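Local coordinates for endolysin 2638A (Staphylococcus phage 2638A, PDB 7AQH), which degrades the peptidoglycan of its staphylococcal host as a zinc-dependent amidase, with the C-terminal SH3b domain modelled here serving to bind the cell wall, at residues A16-A22 with L90-I94; I26-G32 with E71-P76. The contacts are given in a common frame with arbitrary orientation. Residue numbers count along the deposited sequence, not the author numbering.

Interaction 1: residues A16-A22 with L90-I94; sequences ASFTVTA and LWGEI
This contact is a short antiparallel strand pairing in the SH3b domain, where the C-terminal strand 92-93 adds to the end of strand 10-20, so the last strand lies beside an early one, as in other SH3-like barrels. The register is set by Thr19 and Glu93, a hydrogen-bonded pair with CA atoms 5.3 Å apart: Thr19 N donates to Glu93 O and Glu93 N to Thr19 O, each over 3.1 Å. Past the non-hydrogen-bonded pair Val20-Gly92, strand 10-20 ends. Thr21 leaves extended conformation (phi/psi -116/-2), as does Trp91 (-85/16), yet Thr21 N still donates to Trp91 O at 3.0 Å.

Phe18, Trp91 and Ile94 lose the most surface. The Phe18 side chain (chi1 t, chi2 -88°) sweeps its ring along the 90-94 segment. Leu90 CG meets the ring edge, 4.2 Å from Phe18 CE2, while Ile94 CG1 lies 3.9 Å from Phe18 CD2. Trp91 (chi1 m) carries its indole away from the 16-22 segment, so it meets that segment largely through its backbone and through CB, 4.4 Å from Ala22 CB. Ile94 (m, t) closes the other end, its CG2 3.9 Å from Ala16 CB and its CA 3.4 Å from Ser17 O in a CA-H...O contact. Ile49 and Val77 also pack on Phe18. Gly92, almost fully extended, passes so close that an ideal CB would clash, 2.2 Å from Thr19 O and 2.3 Å from Phe18 CZ; its own CA sits 3.3 Å from Phe18 CZ.

Interaction 2: residues I26-G32 with E71-P76; sequences IITRYKG and ETVYMP
Two antiparallel neighbouring strands, 26-30 and 72-76, form this contact, their axes approaching to 4.8 Å with N-to-C directions 142° apart, a marked departure from a flat 180° pairing. Arg29 and Tyr74 are the hydrogen-bonded pair that fixes the register (CA-CA 5.4 Å): Arg29 N donates to Tyr74 O at 3.0 Å, and Tyr74 N to Arg29 O at 3.1 Å. Two CA-H...O contacts accompany them, Val73 CA to Arg29 O at 3.5 Å and Thr28 CA to Tyr74 O at 3.6 Å. Two residues further along, Pro76 has no NH to offer, and its CD lies 3.4 Å from Ile27 O instead.

In the SH3b domain the pair forms part of a strongly curled sheet: strand 39-43 flanks 26-30 and strand 60-66 flanks 72-77. The buried layer holds Ile26, Thr28, Val73 and Met75. Ile26 (m, t) brings CG2 to 3.5 Å from Met75 CG and 3.8 Å from Pro76 CG, and Thr28 CB lies 3.4 Å from Val73 CG1. Met75 (chi1 t, chi2 t) also touches Leu43 and Trp65.

Arg29 and Tyr74 share the other face. Tyr74 (chi1 m, chi2 83°) has the most surface covered, its ring reaching under the 30-32 bend. There Lys31, at phi/psi 69/-60, makes a classic gamma turn, closed by Gly32 N donating to Tyr30 O at 2.6 Å. Gly32 CA stands over the Tyr74 ring in a CH-pi contact, 3.5 Å from its centroid. Tyr30 (chi1 m) turns its ring to the Val73 side, with Tyr30 CE1 4.1 Å from Val73 CG2.

Both contacts are antiparallel pairings within one curled sheet, but interaction 2 lies deeper, its centre about 7 Å from the chain centre against about 10 Å for interaction 1, and five of its 13 touching residues are buried against three of 12. Interaction 1 buries less surface (439 against 565 Å²) yet has three cross-segment backbone hydrogen bonds to two. Its Phe18 ring meets aliphatic Leu90 and Ile94, whereas the Tyr74 ring of interaction 2 lies under a glycine CA. The two meet at Ile26: Val20 CG1 packs 3.7 Å from Ile26 CG1, while Phe18 CE1 and Trp91 CB lie 4.1 and 4.0 Å from Ile26 CD1. Separately, Trp91 CE3 lies 3.5 Å from Pro76 O.

Interaction 1: residues A16-A22 with L90-I94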
ATOM      1  N   ALA A  16       1.910  11.470  -3.753  1.00 58.21           N
ATOM      2  CA  ALA A  16       0.853  12.047  -2.934  1.00 54.56           C
ATOM      3  C   ALA A  16       1.036  11.592  -1.491  1.00 53.28           C
ATOM      4  O   ALA A  16       1.857  10.720  -1.192  1.00 56.06           O
ATOM      5  CB  ALA A  16      -0.533  11.663  -3.465  1.00 51.44           C
ATOM      6  N   SER A  17       0.259  12.203  -0.597  1.00 49.06           N
ATOM      7  CA  SER A  17       0.287  11.907   0.828  1.00 53.07           C
ATOM      8  C   SER A  17      -0.958  11.125   1.225  1.00 56.99           C
ATOM      9  O   SER A  17      -2.045  11.344   0.682  1.00 56.37           O
ATOM     10  CB  SER A  17       0.371  13.181   1.667  1.00 59.38           C
ATOM     11  OG  SER A  17      -0.805  13.955   1.517  1.00 70.52           O
ATOM     12  N   PHE A  18      -0.795  10.213   2.181  1.00 52.94           N
ATOM     13  CA  PHE A  18      -1.883   9.379   2.675  1.00 51.44           C
ATOM     14  C   PHE A  18      -1.984   9.502   4.189  1.00 51.33           C
ATOM     15  O   PHE A  18      -0.981   9.354   4.898  1.00 51.25           O
ATOM     16  CB  PHE A  18      -1.680   7.912   2.279  1.00 53.07           C
ATOM     17  CG  PHE A  18      -2.829   7.013   2.653  1.00 52.74           C
ATOM     18  CD1 PHE A  18      -2.887   6.415   3.901  1.00 51.85           C
ATOM     19  CD2 PHE A  18      -3.849   6.758   1.750  1.00 54.61           C
ATOM     20  CE1 PHE A  18      -3.943   5.582   4.244  1.00 57.02           C
ATOM     21  CE2 PHE A  18      -4.907   5.927   2.086  1.00 53.79           C
ATOM     22  CZ  PHE A  18      -4.955   5.338   3.333  1.00 54.86           C
ATOM     23  N   THR A  19      -3.193   9.762   4.681  1.00 50.82           N
ATOM     24  CA  THR A  19      -3.479   9.831   6.110  1.00 50.89           C
ATOM     25  C   THR A  19      -4.358   8.650   6.501  1.00 51.60           C
ATOM     26  O   THR A  19      -5.464   8.492   5.973  1.00 52.58           O
ATOM     27  CB  THR A  19      -4.166  11.145   6.485  1.00 53.84           C
ATOM     28  OG1 THR A  19      -3.743  12.186   5.593  1.00 56.29           O
ATOM     29  CG2 THR A  19      -3.857  11.526   7.934  1.00 53.18           C
ATOM     30  N   VAL A  20      -3.864   7.827   7.427  1.00 50.30           N
ATOM     31  CA  VAL A  20      -4.584   6.621   7.818  1.00 52.00           C
ATOM     32  C   VAL A  20      -5.818   7.005   8.621  1.00 49.03           C
ATOM     33  O   VAL A  20      -5.734   7.754   9.604  1.00 49.55           O
ATOM     34  CB  VAL A  20      -3.668   5.683   8.618  1.00 51.35           C
ATOM     35  CG1 VAL A  20      -4.464   4.521   9.190  1.00 47.36           C
ATOM     36  CG2 VAL A  20      -2.530   5.180   7.743  1.00 50.43           C
ATOM     37  N   THR A  21      -6.975   6.491   8.205  1.00 50.04           N
ATOM     38  CA  THR A  21      -8.222   6.689   8.925  1.00 50.92           C
ATOM     39  C   THR A  21      -8.791   5.387   9.472  1.00 50.71           C
ATOM     40  O   THR A  21      -9.831   5.413  10.139  1.00 49.44           O
ATOM     41  CB  THR A  21      -9.266   7.370   8.028  1.00 51.46           C
ATOM     42  OG1 THR A  21     -10.379   7.792   8.825  1.00 55.31           O
ATOM     43  CG2 THR A  21      -9.757   6.411   6.957  1.00 48.28           C
ATOM     44  N   ALA A  22      -8.141   4.258   9.209  1.00 48.93           N
ATOM     45  CA  ALA A  22      -8.610   2.982   9.726  1.00 48.47           C
ATOM     46  C   ALA A  22      -8.520   2.979  11.249  1.00 47.58           C
ATOM     47  O   ALA A  22      -7.475   3.341  11.805  1.00 53.58           O
ATOM     48  CB  ALA A  22      -7.789   1.833   9.143  1.00 45.60           C
ATOM     49  N   LEU A  90     -11.713   3.320   0.655  1.00 55.13           N
ATOM     50  CA  LEU A  90     -10.360   3.753   0.970  1.00 52.93           C
ATOM     51  C   LEU A  90     -10.189   3.823   2.481  1.00 50.44           C
ATOM     52  O   LEU A  90     -11.062   4.326   3.196  1.00 48.56           O
ATOM     53  CB  LEU A  90     -10.063   5.118   0.347  1.00 50.86           C
ATOM     54  CG  LEU A  90      -8.588   5.481   0.203  1.00 54.89           C
ATOM     55  CD1 LEU A  90      -7.864   4.477  -0.688  1.00 52.03           C
ATOM     56  CD2 LEU A  90      -8.445   6.892  -0.341  1.00 57.04           C
ATOM     57  N   TRP A  91      -9.060   3.310   2.970  1.00 52.68           N
ATOM     58  CA  TRP A  91      -8.769   3.290   4.399  1.00 51.86           C
ATOM     59  C   TRP A  91      -8.147   4.589   4.896  1.00 52.74           C
ATOM     60  O   TRP A  91      -7.589   4.617   5.998  1.00 52.92           O
ATOM     61  CB  TRP A  91      -7.860   2.106   4.740  1.00 50.61           C
ATOM     62  CG  TRP A  91      -8.400   0.774   4.293  1.00 49.18           C
ATOM     63  CD1 TRP A  91      -9.650   0.516   3.809  1.00 46.39           C
ATOM     64  CD2 TRP A  91      -7.704  -0.480   4.292  1.00 46.85           C
ATOM     65  NE1 TRP A  91      -9.775  -0.817   3.506  1.00 48.47           N
ATOM     66  CE2 TRP A  91      -8.596  -1.451   3.793  1.00 47.58           C
ATOM     67  CE3 TRP A  91      -6.415  -0.876   4.663  1.00 47.11           C
ATOM     68  CZ2 TRP A  91      -8.240  -2.791   3.657  1.00 49.57           C
ATOM     69  CZ3 TRP A  91      -6.065  -2.208   4.526  1.00 46.89           C
ATOM     70  CH2 TRP A  91      -6.974  -3.149   4.027  1.00 49.90           C
ATOM     71  N   GLY A  92      -8.237   5.655   4.116  1.00 52.71           N
ATOM     72  CA  GLY A  92      -7.655   6.917   4.518  1.00 49.81           C
ATOM     73  C   GLY A  92      -8.007   7.993   3.521  1.00 51.98           C
ATOM     74  O   GLY A  92      -8.920   7.829   2.709  1.00 53.92           O
ATOM     75  N   GLU A  93      -7.273   9.100   3.585  1.00 52.19           N
ATOM     76  CA  GLU A  93      -7.492  10.227   2.693  1.00 55.58           C
ATOM     77  C   GLU A  93      -6.228  10.507   1.892  1.00 54.10           C
ATOM     78  O   GLU A  93      -5.111  10.277   2.363  1.00 52.60           O
ATOM     79  CB  GLU A  93      -7.908  11.483   3.470  1.00 55.56           C
ATOM     80  CG  GLU A  93      -9.326  11.435   4.014  1.00 57.47           C
ATOM     81  CD  GLU A  93      -9.645  12.622   4.900  1.00 61.41           C
ATOM     82  OE1 GLU A  93      -8.708  13.370   5.255  1.00 64.31           O
ATOM     83  OE2 GLU A  93     -10.828  12.796   5.256  1.00 62.07           O
ATOM     84  N   ILE A  94      -6.413  11.009   0.675  1.00 54.39           N
ATOM     85  CA  ILE A  94      -5.286  11.310  -0.200  1.00 51.10           C
ATOM     86  C   ILE A  94      -5.275  12.789  -0.563  1.00 53.48           C
ATOM     87  O   ILE A  94      -4.737  13.613   0.176  1.00 60.50           O
ATOM     88  CB  ILE A  94      -5.314  10.434  -1.467  1.00 52.08           C
ATOM     89  CG1 ILE A  94      -5.263   8.953  -1.088  1.00 54.57           C
ATOM     90  CG2 ILE A  94      -4.156  10.794  -2.394  1.00 53.82           C
ATOM     91  CD1 ILE A  94      -5.326   8.016  -2.272  1.00 54.04           C
TER

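Interaction 2: residues I26-G32 with E71-P76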
ATOM      1  N   ILE A  26      -3.082   0.449  10.185  1.00 43.94           N
ATOM      2  CA  ILE A  26      -2.808  -0.405   9.037  1.00 41.44           C
ATOM      3  C   ILE A  26      -1.457  -1.077   9.234  1.00 40.96           C
ATOM      4  O   ILE A  26      -0.486  -0.435   9.649  1.00 43.99           O
ATOM      5  CB  ILE A  26      -2.834   0.387   7.714  1.00 44.11           C
ATOM      6  CG1 ILE A  26      -4.107   1.229   7.633  1.00 42.49           C
ATOM      7  CG2 ILE A  26      -2.747  -0.559   6.531  1.00 41.32           C
ATOM      8  CD1 ILE A  26      -4.177   2.113   6.412  1.00 44.34           C
ATOM      9  N   ILE A  27      -1.400  -2.373   8.940  1.00 42.90           N
ATOM     10  CA  ILE A  27      -0.166  -3.140   9.061  1.00 39.24           C
ATOM     11  C   ILE A  27       0.658  -2.956   7.794  1.00 44.69           C
ATOM     12  O   ILE A  27       0.140  -3.080   6.677  1.00 43.48           O
ATOM     13  CB  ILE A  27      -0.468  -4.625   9.315  1.00 41.45           C
ATOM     14  CG1 ILE A  27      -1.212  -4.799  10.642  1.00 43.20           C
ATOM     15  CG2 ILE A  27       0.815  -5.439   9.308  1.00 43.15           C
ATOM     16  CD1 ILE A  27      -1.623  -6.227  10.930  1.00 44.47           C
ATOM     17  N   THR A  28       1.943  -2.656   7.964  1.00 46.69           N
ATOM     18  CA  THR A  28       2.861  -2.447   6.855  1.00 43.65           C
ATOM     19  C   THR A  28       3.787  -3.647   6.704  1.00 43.88           C
ATOM     20  O   THR A  28       4.046  -4.381   7.663  1.00 45.00           O
ATOM     21  CB  THR A  28       3.690  -1.176   7.059  1.00 41.97           C
ATOM     22  OG1 THR A  28       4.475  -1.302   8.251  1.00 47.51           O
ATOM     23  CG2 THR A  28       2.778   0.038   7.185  1.00 40.02           C
ATOM     24  N   ARG A  29       4.286  -3.839   5.484  1.00 43.90           N
ATOM     25  CA  ARG A  29       5.095  -4.997   5.136  1.00 46.56           C
ATOM     26  C   ARG A  29       6.405  -4.547   4.505  1.00 49.41           C
ATOM     27  O   ARG A  29       6.524  -3.430   3.997  1.00 47.63           O
ATOM     28  CB  ARG A  29       4.350  -5.932   4.171  1.00 47.52           C
ATOM     29  CG  ARG A  29       3.017  -6.446   4.690  1.00 43.86           C
ATOM     30  CD  ARG A  29       3.200  -7.442   5.824  1.00 45.83           C
ATOM     31  NE  ARG A  29       1.924  -7.856   6.400  1.00 45.02           N
ATOM     32  CZ  ARG A  29       1.796  -8.777   7.349  1.00 45.59           C
ATOM     33  NH1 ARG A  29       2.868  -9.389   7.833  1.00 45.32           N
ATOM     34  NH2 ARG A  29       0.594  -9.090   7.814  1.00 51.40           N
ATOM     35  N   TYR A  30       7.396  -5.436   4.542  1.00 47.62           N
ATOM     36  CA  TYR A  30       8.657  -5.215   3.853  1.00 47.49           C
ATOM     37  C   TYR A  30       8.651  -5.925   2.497  1.00 45.89           C
ATOM     38  O   TYR A  30       7.720  -6.659   2.151  1.00 47.34           O
ATOM     39  CB  TYR A  30       9.834  -5.686   4.719  1.00 48.75           C
ATOM     40  CG  TYR A  30      10.180  -4.767   5.878  1.00 46.80           C
ATOM     41  CD1 TYR A  30      10.536  -3.441   5.660  1.00 47.19           C
ATOM     42  CD2 TYR A  30      10.154  -5.227   7.191  1.00 48.37           C
ATOM     43  CE1 TYR A  30      10.851  -2.597   6.715  1.00 46.11           C
ATOM     44  CE2 TYR A  30      10.468  -4.388   8.252  1.00 47.89           C
ATOM     45  CZ  TYR A  30      10.815  -3.077   8.007  1.00 49.49           C
ATOM     46  OH  TYR A  30      11.125  -2.247   9.062  1.00 53.47           O
ATOM     47  N   LYS A  31       9.714  -5.694   1.721  1.00 47.37           N
ATOM     48  CA  LYS A  31       9.967  -6.399   0.467  1.00 49.73           C
ATOM     49  C   LYS A  31       8.966  -6.039  -0.622  1.00 48.06           C
ATOM     50  O   LYS A  31       9.361  -5.544  -1.682  1.00 54.94           O
ATOM     51  CB  LYS A  31       9.992  -7.913   0.678  1.00 49.20           C
ATOM     52  CG  LYS A  31      11.138  -8.413   1.561  1.00 55.00           C
ATOM     53  CD  LYS A  31      11.054  -9.918   1.751  1.00 59.48           C
ATOM     54  CE  LYS A  31      11.515 -10.640   0.483  1.00 64.55           C
ATOM     55  NZ  LYS A  31      11.640 -12.101   0.716  1.00 65.74           N
ATOM     56  N   GLY A  32       7.676  -6.284  -0.391  1.00 47.38           N
ATOM     57  CA  GLY A  32       6.677  -6.027  -1.404  1.00 46.41           C
ATOM     58  C   GLY A  32       5.246  -5.942  -0.907  1.00 47.45           C
ATOM     59  O   GLY A  32       4.952  -6.145   0.275  1.00 43.51           O
ATOM     60  N   GLU A  71      14.818   1.480   3.548  1.00 62.87           N
ATOM     61  CA  GLU A  71      13.979   0.319   3.305  1.00 57.21           C
ATOM     62  C   GLU A  71      12.675   0.749   2.649  1.00 54.22           C
ATOM     63  O   GLU A  71      12.142   1.819   2.951  1.00 54.34           O
ATOM     64  CB  GLU A  71      13.677  -0.370   4.632  1.00 54.73           C
ATOM     65  CG  GLU A  71      14.203   0.403   5.833  1.00 60.10           C
ATOM     66  CD  GLU A  71      14.851  -0.483   6.864  1.00 64.43           C
ATOM     67  OE1 GLU A  71      15.910  -1.067   6.553  1.00 73.14           O
ATOM     68  OE2 GLU A  71      14.297  -0.606   7.977  1.00 65.01           O
ATOM     69  N   THR A  72      12.170  -0.077   1.739  1.00 54.75           N
ATOM     70  CA  THR A  72      10.900   0.219   1.093  1.00 53.01           C
ATOM     71  C   THR A  72       9.784  -0.471   1.867  1.00 49.09           C
ATOM     72  O   THR A  72       9.890  -1.659   2.191  1.00 47.70           O
ATOM     73  CB  THR A  72      10.898  -0.227  -0.368  1.00 51.75           C
ATOM     74  OG1 THR A  72      11.878   0.520  -1.100  1.00 57.23           O
ATOM     75  CG2 THR A  72       9.529   0.015  -0.981  1.00 48.83           C
ATOM     76  N   VAL A  73       8.727   0.275   2.175  1.00 48.55           N
ATOM     77  CA  VAL A  73       7.594  -0.233   2.938  1.00 50.57           C
ATOM     78  C   VAL A  73       6.340  -0.141   2.083  1.00 49.31           C
ATOM     79  O   VAL A  73       6.095   0.880   1.431  1.00 51.28           O
ATOM     80  CB  VAL A  73       7.400   0.536   4.263  1.00 50.62           C
ATOM     81  CG1 VAL A  73       6.190   0.001   5.013  1.00 44.87           C
ATOM     82  CG2 VAL A  73       8.653   0.444   5.123  1.00 46.08           C
ATOM     83  N   TYR A  74       5.547  -1.208   2.092  1.00 47.61           N
ATOM     84  CA  TYR A  74       4.301  -1.281   1.343  1.00 47.07           C
ATOM     85  C   TYR A  74       3.125  -1.331   2.308  1.00 46.98           C
ATOM     86  O   TYR A  74       3.179  -2.017   3.334  1.00 48.65           O
ATOM     87  CB  TYR A  74       4.281  -2.510   0.429  1.00 46.73           C
ATOM     88  CG  TYR A  74       5.415  -2.545  -0.569  1.00 48.09           C
ATOM     89  CD1 TYR A  74       6.669  -3.018  -0.208  1.00 49.80           C
ATOM     90  CD2 TYR A  74       5.229  -2.116  -1.877  1.00 49.77           C
ATOM     91  CE1 TYR A  74       7.709  -3.052  -1.117  1.00 52.37           C
ATOM     92  CE2 TYR A  74       6.263  -2.150  -2.795  1.00 51.63           C
ATOM     93  CZ  TYR A  74       7.500  -2.619  -2.409  1.00 55.27           C
ATOM     94  OH  TYR A  74       8.533  -2.655  -3.317  1.00 54.94           O
ATOM     95  N   MET A  75       2.058  -0.604   1.972  1.00 44.92           N
ATOM     96  CA  MET A  75       0.884  -0.514   2.825  1.00 45.35           C
ATOM     97  C   MET A  75      -0.375  -0.720   1.992  1.00 43.73           C
ATOM     98  O   MET A  75      -0.526  -0.092   0.928  1.00 43.52           O
ATOM     99  CB  MET A  75       0.830   0.843   3.539  1.00 44.98           C
ATOM    100  CG  MET A  75      -0.247   0.938   4.606  1.00 41.97           C
ATOM    101  SD  MET A  75      -0.703   2.640   4.992  1.00 52.25           S
ATOM    102  CE  MET A  75       0.902   3.368   5.294  1.00 52.81           C
ATOM    103  N   PRO A  76      -1.297  -1.576   2.427  1.00 47.66           N
ATOM    104  CA  PRO A  76      -2.592  -1.669   1.748  1.00 47.05           C
ATOM    105  C   PRO A  76      -3.469  -0.475   2.086  1.00 44.96           C
ATOM    106  O   PRO A  76      -3.403   0.083   3.184  1.00 46.91           O
ATOM    107  CB  PRO A  76      -3.186  -2.971   2.295  1.00 45.58           C
ATOM    108  CG  PRO A  76      -2.579  -3.102   3.652  1.00 44.96           C
ATOM    109  CD  PRO A  76      -1.188  -2.526   3.549  1.00 49.29           C
TER